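Local coordinates for protein putative acetyltransferase (Streptococcus mutans, PDB 4E2A) that probably transfers an acyl group, most likely acetyl from acetyl-CoA, to a still unidentified acceptor, as expected of a GNAT-family acetyltransferase, at residues 99-113 with 125-137. Residues are numbered along the deposited sequence; the frame is centred on the assembly and turned at random.
Sequences ILMSGKAAGFLKVNW and AFEIQRLYILKAY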
loop_
_atom_site.group_PDB
_atom_site.type_symbol
_atom_site.label_atom_id
_atom_site.label_comp_id
_atom_site.label_asym_id
_atom_site.label_seq_id
_atom_site.Cartn_x
_atom_site.Cartn_y
_atom_site.Cartn_z
ATOM N N ILE B 99 17.475 16.202 -13.521
ATOM C CA ILE B 99 18.886 16.251 -13.859
ATOM C C ILE B 99 18.949 16.352 -15.367
ATOM O O ILE B 99 18.264 15.613 -16.088
ATOM C CB ILE B 99 19.714 15.065 -13.331
ATOM C CG1 ILE B 99 21.194 15.257 -13.693
ATOM C CG2 ILE B 99 19.202 13.748 -13.871
ATOM C CD1 ILE B 99 22.135 14.348 -12.916
ATOM N N LEU B 100 19.743 17.272 -15.836
ATOM C CA LEU B 100 19.785 17.626 -17.230
ATOM C C LEU B 100 21.146 17.386 -17.845
ATOM O O LEU B 100 22.149 17.576 -17.229
ATOM C CB LEU B 100 19.394 19.076 -17.423
ATOM C CG LEU B 100 17.981 19.461 -17.088
ATOM C CD1 LEU B 100 17.857 20.341 -15.905
ATOM C CD2 LEU B 100 17.370 20.043 -18.265
ATOM N N MET B 101 21.139 16.965 -19.085
ATOM C CA MET B 101 22.347 16.765 -19.845
ATOM C C MET B 101 22.296 17.599 -21.119
ATOM O O MET B 101 21.452 17.430 -21.958
ATOM C CB MET B 101 22.538 15.292 -20.143
ATOM C CG MET B 101 23.557 15.035 -21.164
ATOM S SD MET B 101 25.053 14.699 -20.378
ATOM C CE MET B 101 25.028 12.993 -20.588
ATOM N N SER B 102 23.187 18.567 -21.189
ATOM C CA SER B 102 23.177 19.510 -22.262
ATOM C C SER B 102 21.787 20.135 -22.475
ATOM O O SER B 102 21.382 20.328 -23.569
ATOM C CB SER B 102 23.677 18.861 -23.548
ATOM O OG SER B 102 25.035 18.501 -23.477
ATOM N N GLY B 103 21.099 20.483 -21.415
ATOM C CA GLY B 103 19.811 21.158 -21.479
ATOM C C GLY B 103 18.608 20.248 -21.680
ATOM O O GLY B 103 17.461 20.710 -21.646
ATOM N N LYS B 104 18.859 18.957 -21.881
ATOM C CA LYS B 104 17.786 17.968 -22.018
ATOM C C LYS B 104 17.547 17.193 -20.716
ATOM O O LYS B 104 18.492 16.668 -20.103
ATOM C CB LYS B 104 18.119 16.964 -23.122
ATOM C CG LYS B 104 18.276 17.538 -24.526
ATOM C CD LYS B 104 18.792 16.448 -25.473
ATOM C CE LYS B 104 18.930 16.933 -26.902
ATOM N NZ LYS B 104 19.300 15.820 -27.831
ATOM N N ALA B 105 16.288 17.100 -20.304
ATOM C CA ALA B 105 15.949 16.318 -19.118
ATOM C C ALA B 105 16.326 14.846 -19.281
ATOM O O ALA B 105 15.850 14.174 -20.195
ATOM C CB ALA B 105 14.476 16.459 -18.795
ATOM N N ALA B 106 17.168 14.348 -18.378
ATOM C CA ALA B 106 17.637 12.956 -18.410
ATOM C C ALA B 106 17.052 12.089 -17.287
ATOM O O ALA B 106 17.115 10.857 -17.342
ATOM C CB ALA B 106 19.156 12.909 -18.363
ATOM N N GLY B 107 16.489 12.729 -16.267
ATOM C CA GLY B 107 15.908 12.001 -15.161
ATOM C C GLY B 107 15.313 12.944 -14.129
ATOM O O GLY B 107 15.357 14.168 -14.291
ATOM N N PHE B 108 14.740 12.373 -13.075
ATOM C CA PHE B 108 14.071 13.185 -12.065
ATOM C C PHE B 108 14.113 12.578 -10.666
ATOM O O PHE B 108 14.366 11.377 -10.482
ATOM C CB PHE B 108 12.644 13.545 -12.513
ATOM C CG PHE B 108 11.671 12.407 -12.412
ATOM C CD1 PHE B 108 10.879 12.257 -11.273
ATOM C CD2 PHE B 108 11.562 11.479 -13.435
ATOM C CE1 PHE B 108 9.982 11.203 -11.166
ATOM C CE2 PHE B 108 10.660 10.405 -13.342
ATOM C CZ PHE B 108 9.876 10.266 -12.205
ATOM N N LEU B 109 13.851 13.438 -9.679
ATOM C CA LEU B 109 14.068 13.122 -8.290
ATOM C C LEU B 109 12.930 13.753 -7.487
ATOM O O LEU B 109 12.661 14.937 -7.648
ATOM C CB LEU B 109 15.426 13.688 -7.819
ATOM C CG LEU B 109 15.562 13.841 -6.297
ATOM C CD1 LEU B 109 15.596 12.473 -5.610
ATOM C CD2 LEU B 109 16.772 14.744 -5.880
ATOM N N LYS B 110 12.232 12.970 -6.661
ATOM C CA LYS B 110 11.252 13.605 -5.763
ATOM C C LYS B 110 11.599 13.367 -4.305
ATOM O O LYS B 110 11.829 12.219 -3.886
ATOM C CB LYS B 110 9.803 13.175 -6.070
ATOM C CG LYS B 110 8.734 13.814 -5.162
ATOM C CD LYS B 110 7.321 13.312 -5.525
ATOM C CE LYS B 110 6.234 14.135 -4.806
ATOM N NZ LYS B 110 5.868 13.617 -3.442
ATOM N N VAL B 111 11.650 14.453 -3.531
ATOM C CA VAL B 111 11.922 14.351 -2.088
ATOM C C VAL B 111 10.792 14.946 -1.230
ATOM O O VAL B 111 10.119 15.862 -1.656
ATOM C CB VAL B 111 13.300 14.965 -1.711
ATOM C CG1 VAL B 111 14.433 14.098 -2.309
ATOM C CG2 VAL B 111 13.397 16.391 -2.199
ATOM N N ASN B 112 10.569 14.393 -0.038
ATOM C CA ASN B 112 9.495 14.853 0.833
ATOM C C ASN B 112 9.949 15.094 2.268
ATOM O O ASN B 112 10.887 14.455 2.750
ATOM C CB ASN B 112 8.346 13.837 0.905
ATOM C CG ASN B 112 7.895 13.331 -0.446
ATOM O OD1 ASN B 112 7.714 12.127 -0.625
ATOM N ND2 ASN B 112 7.668 14.235 -1.382
ATOM N N TRP B 113 9.260 16.002 2.950
ATOM C CA TRP B 113 9.387 16.135 4.396
ATOM C C TRP B 113 8.053 16.621 4.987
ATOM O O TRP B 113 7.105 16.868 4.236
ATOM C CB TRP B 113 10.538 17.071 4.761
ATOM C CG TRP B 113 10.360 18.483 4.299
ATOM C CD1 TRP B 113 9.837 19.519 5.023
ATOM C CD2 TRP B 113 10.725 19.025 3.024
ATOM N NE1 TRP B 113 9.852 20.677 4.270
ATOM C CE2 TRP B 113 10.396 20.399 3.040
ATOM C CE3 TRP B 113 11.298 18.487 1.863
ATOM C CZ2 TRP B 113 10.602 21.235 1.938
ATOM C CZ3 TRP B 113 11.506 19.320 0.774
ATOM C CH2 TRP B 113 11.158 20.679 0.820
ATOM N N ALA B 125 12.265 13.975 9.870
ATOM C CA ALA B 125 12.778 13.139 8.782
ATOM C C ALA B 125 12.512 13.702 7.378
ATOM O O ALA B 125 11.605 14.515 7.185
ATOM C CB ALA B 125 12.224 11.731 8.896
ATOM N N PHE B 126 13.312 13.218 6.420
ATOM C CA PHE B 126 13.349 13.636 5.017
ATOM C C PHE B 126 13.347 12.343 4.164
ATOM O O PHE B 126 14.161 11.450 4.385
ATOM C CB PHE B 126 14.651 14.439 4.822
ATOM C CG PHE B 126 14.872 15.011 3.441
ATOM C CD1 PHE B 126 14.819 16.392 3.231
ATOM C CD2 PHE B 126 15.241 14.201 2.387
ATOM C CE1 PHE B 126 15.065 16.947 1.979
ATOM C CE2 PHE B 126 15.499 14.748 1.114
ATOM C CZ PHE B 126 15.408 16.119 0.913
ATOM N N GLU B 127 12.440 12.261 3.194
ATOM C CA GLU B 127 12.210 11.048 2.416
ATOM C C GLU B 127 12.702 11.197 0.977
ATOM O O GLU B 127 12.416 12.182 0.326
ATOM C CB GLU B 127 10.706 10.706 2.390
ATOM C CG GLU B 127 10.351 9.543 1.458
ATOM C CD GLU B 127 8.840 9.331 1.289
ATOM O OE1 GLU B 127 8.045 10.158 1.763
ATOM O OE2 GLU B 127 8.446 8.328 0.666
ATOM N N ILE B 128 13.453 10.221 0.490
ATOM C CA ILE B 128 13.753 10.161 -0.939
ATOM C C ILE B 128 12.743 9.189 -1.547
ATOM O O ILE B 128 12.798 7.981 -1.282
ATOM C CB ILE B 128 15.208 9.730 -1.207
ATOM C CG1 ILE B 128 16.179 10.676 -0.484
ATOM C CG2 ILE B 128 15.492 9.738 -2.706
ATOM C CD1 ILE B 128 17.600 10.080 -0.305
ATOM N N GLN B 129 11.789 9.731 -2.307
ATOM C CA GLN B 129 10.619 8.966 -2.760
ATOM C C GLN B 129 10.784 8.379 -4.164
ATOM O O GLN B 129 10.472 7.204 -4.388
ATOM C CB GLN B 129 9.341 9.834 -2.714
ATOM C CG GLN B 129 8.045 9.066 -3.081
ATOM C CD GLN B 129 6.882 9.977 -3.496
ATOM O OE1 GLN B 129 6.845 11.163 -3.162
ATOM N NE2 GLN B 129 5.922 9.412 -4.230
ATOM N N ARG B 130 11.240 9.206 -5.104
ATOM C CA ARG B 130 11.380 8.813 -6.504
ATOM C C ARG B 130 12.733 9.188 -7.100
ATOM O O ARG B 130 13.202 10.317 -6.938
ATOM C CB ARG B 130 10.308 9.499 -7.377
ATOM C CG ARG B 130 8.901 8.961 -7.246
ATOM C CD ARG B 130 7.918 9.749 -8.144
ATOM N NE ARG B 130 6.565 9.339 -7.822
ATOM C CZ ARG B 130 5.497 10.122 -7.894
ATOM N NH1 ARG B 130 5.618 11.388 -8.296
ATOM N NH2 ARG B 130 4.303 9.626 -7.569
ATOM N N LEU B 131 13.339 8.259 -7.834
ATOM C CA LEU B 131 14.534 8.594 -8.605
ATOM C C LEU B 131 14.618 7.690 -9.842
ATOM O O LEU B 131 14.820 6.483 -9.711
ATOM C CB LEU B 131 15.808 8.480 -7.723
ATOM C CG LEU B 131 17.109 9.177 -8.213
ATOM C CD1 LEU B 131 18.241 9.172 -7.171
ATOM C CD2 LEU B 131 17.615 8.550 -9.511
ATOM N N TYR B 132 14.442 8.292 -11.026
ATOM C CA TYR B 132 14.478 7.608 -12.303
ATOM C C TYR B 132 15.446 8.272 -13.272
ATOM O O TYR B 132 15.522 9.501 -13.348
ATOM C CB TYR B 132 13.083 7.624 -12.964
ATOM C CG TYR B 132 12.037 6.745 -12.309
ATOM C CD1 TYR B 132 11.827 5.435 -12.731
ATOM C CD2 TYR B 132 11.247 7.238 -11.274
ATOM C CE1 TYR B 132 10.858 4.653 -12.142
ATOM C CE2 TYR B 132 10.287 6.466 -10.685
ATOM C CZ TYR B 132 10.093 5.177 -11.118
ATOM O OH TYR B 132 9.124 4.407 -10.526
ATOM N N ILE B 133 16.171 7.456 -14.027
ATOM C CA ILE B 133 17.003 7.962 -15.117
ATOM C C ILE B 133 16.503 7.318 -16.403
ATOM O O ILE B 133 16.343 6.089 -16.459
ATOM C CB ILE B 133 18.509 7.608 -14.923
ATOM C CG1 ILE B 133 19.053 8.157 -13.593
ATOM C CG2 ILE B 133 19.349 8.090 -16.133
ATOM C CD1 ILE B 133 19.125 9.696 -13.494
ATOM N N LEU B 134 16.218 8.142 -17.410
ATOM C CA LEU B 134 15.934 7.641 -18.769
ATOM C C LEU B 134 16.987 6.634 -19.277
ATOM O O LEU B 134 18.206 6.870 -19.184
ATOM C CB LEU B 134 15.841 8.803 -19.765
ATOM C CG LEU B 134 14.532 9.587 -19.894
ATOM C CD1 LEU B 134 14.747 10.774 -20.805
ATOM C CD2 LEU B 134 13.375 8.711 -20.409
ATOM N N LYS B 135 16.517 5.518 -19.831
ATOM C CA LYS B 135 17.421 4.490 -20.341
ATOM C C LYS B 135 18.467 5.045 -21.311
ATOM O O LYS B 135 19.618 4.608 -21.298
ATOM C CB LYS B 135 16.637 3.367 -21.026
ATOM C CG LYS B 135 16.981 2.003 -20.475
ATOM C CD LYS B 135 15.765 1.313 -19.875
ATOM C CE LYS B 135 14.887 0.713 -20.966
ATOM N NZ LYS B 135 13.997 -0.373 -20.452
ATOM N N ALA B 136 18.076 5.998 -22.152
ATOM C CA ALA B 136 19.029 6.560 -23.106
ATOM C C ALA B 136 20.173 7.270 -22.389
ATOM O O ALA B 136 21.208 7.523 -23.002
ATOM C CB ALA B 136 18.338 7.508 -24.127
ATOM N N TYR B 137 19.990 7.588 -21.102
ATOM C CA TYR B 137 21.023 8.306 -20.334
ATOM C C TYR B 137 21.636 7.516 -19.173
ATOM O O TYR B 137 22.354 8.091 -18.354
ATOM C CB TYR B 137 20.486 9.636 -19.779
ATOM C CG TYR B 137 20.181 10.659 -20.834
ATOM C CD1 TYR B 137 21.146 11.588 -21.243
ATOM C CD2 TYR B 137 18.920 10.716 -21.411
ATOM C CE1 TYR B 137 20.852 12.529 -22.219
ATOM C CE2 TYR B 137 18.620 11.648 -22.389
ATOM C CZ TYR B 137 19.584 12.549 -22.788
ATOM O OH TYR B 137 19.261 13.462 -23.759
HETATM O O HOH W 1 4.101 11.498 -4.698
#
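F108 and Y132 lie side by side on one face of an antiparallel strand pair, their rings turned only 19° apart but slid so far that they barely overlap; F108 CZ reaches Y132 CD2 at 3.5 Å. With chi1 at 75°, the F108 side chain swings between its own N and carbonyl carbon, and the ring receives R130 CD at its edge. Both rings touch T58 of helix 48-63. The backbones beneath are bonded in both directions, F108 N to Y132 O (3.0 Å) and Y132 N to F108 O. At the non-hydrogen-bonded pair G107 and I133 the CA atoms come to 4.2 Å. These are the neighbouring central strands of the GNAT sheet, 104-113 and 125-133, and their pairing is interrupted by a classic beta bulge: Q129 and R130 both face K110, whose carbonyl O takes a bond from Q129 N (2.9 Å) and a weak one from R130 N. Q129 lies side by side with K110, pointing the same way, and K110 NZ donates to Q129 OE1 in the plane of its carbonyl (2.7 Å). On this looser, polar side a water accepts from both K110 NZ and Q129 NE2, while the R130 guanidinium reaches on to a salt bridge with E88. At the far end, beyond strand 125-133, A106 CB sits over one face of the Y137 ring, 3.8 Å from its centroid, a CH-pi contact, and M101 CG touches CE1 of that ring; solvent-exposed K104 merely runs its aliphatic chain past Y137 OH.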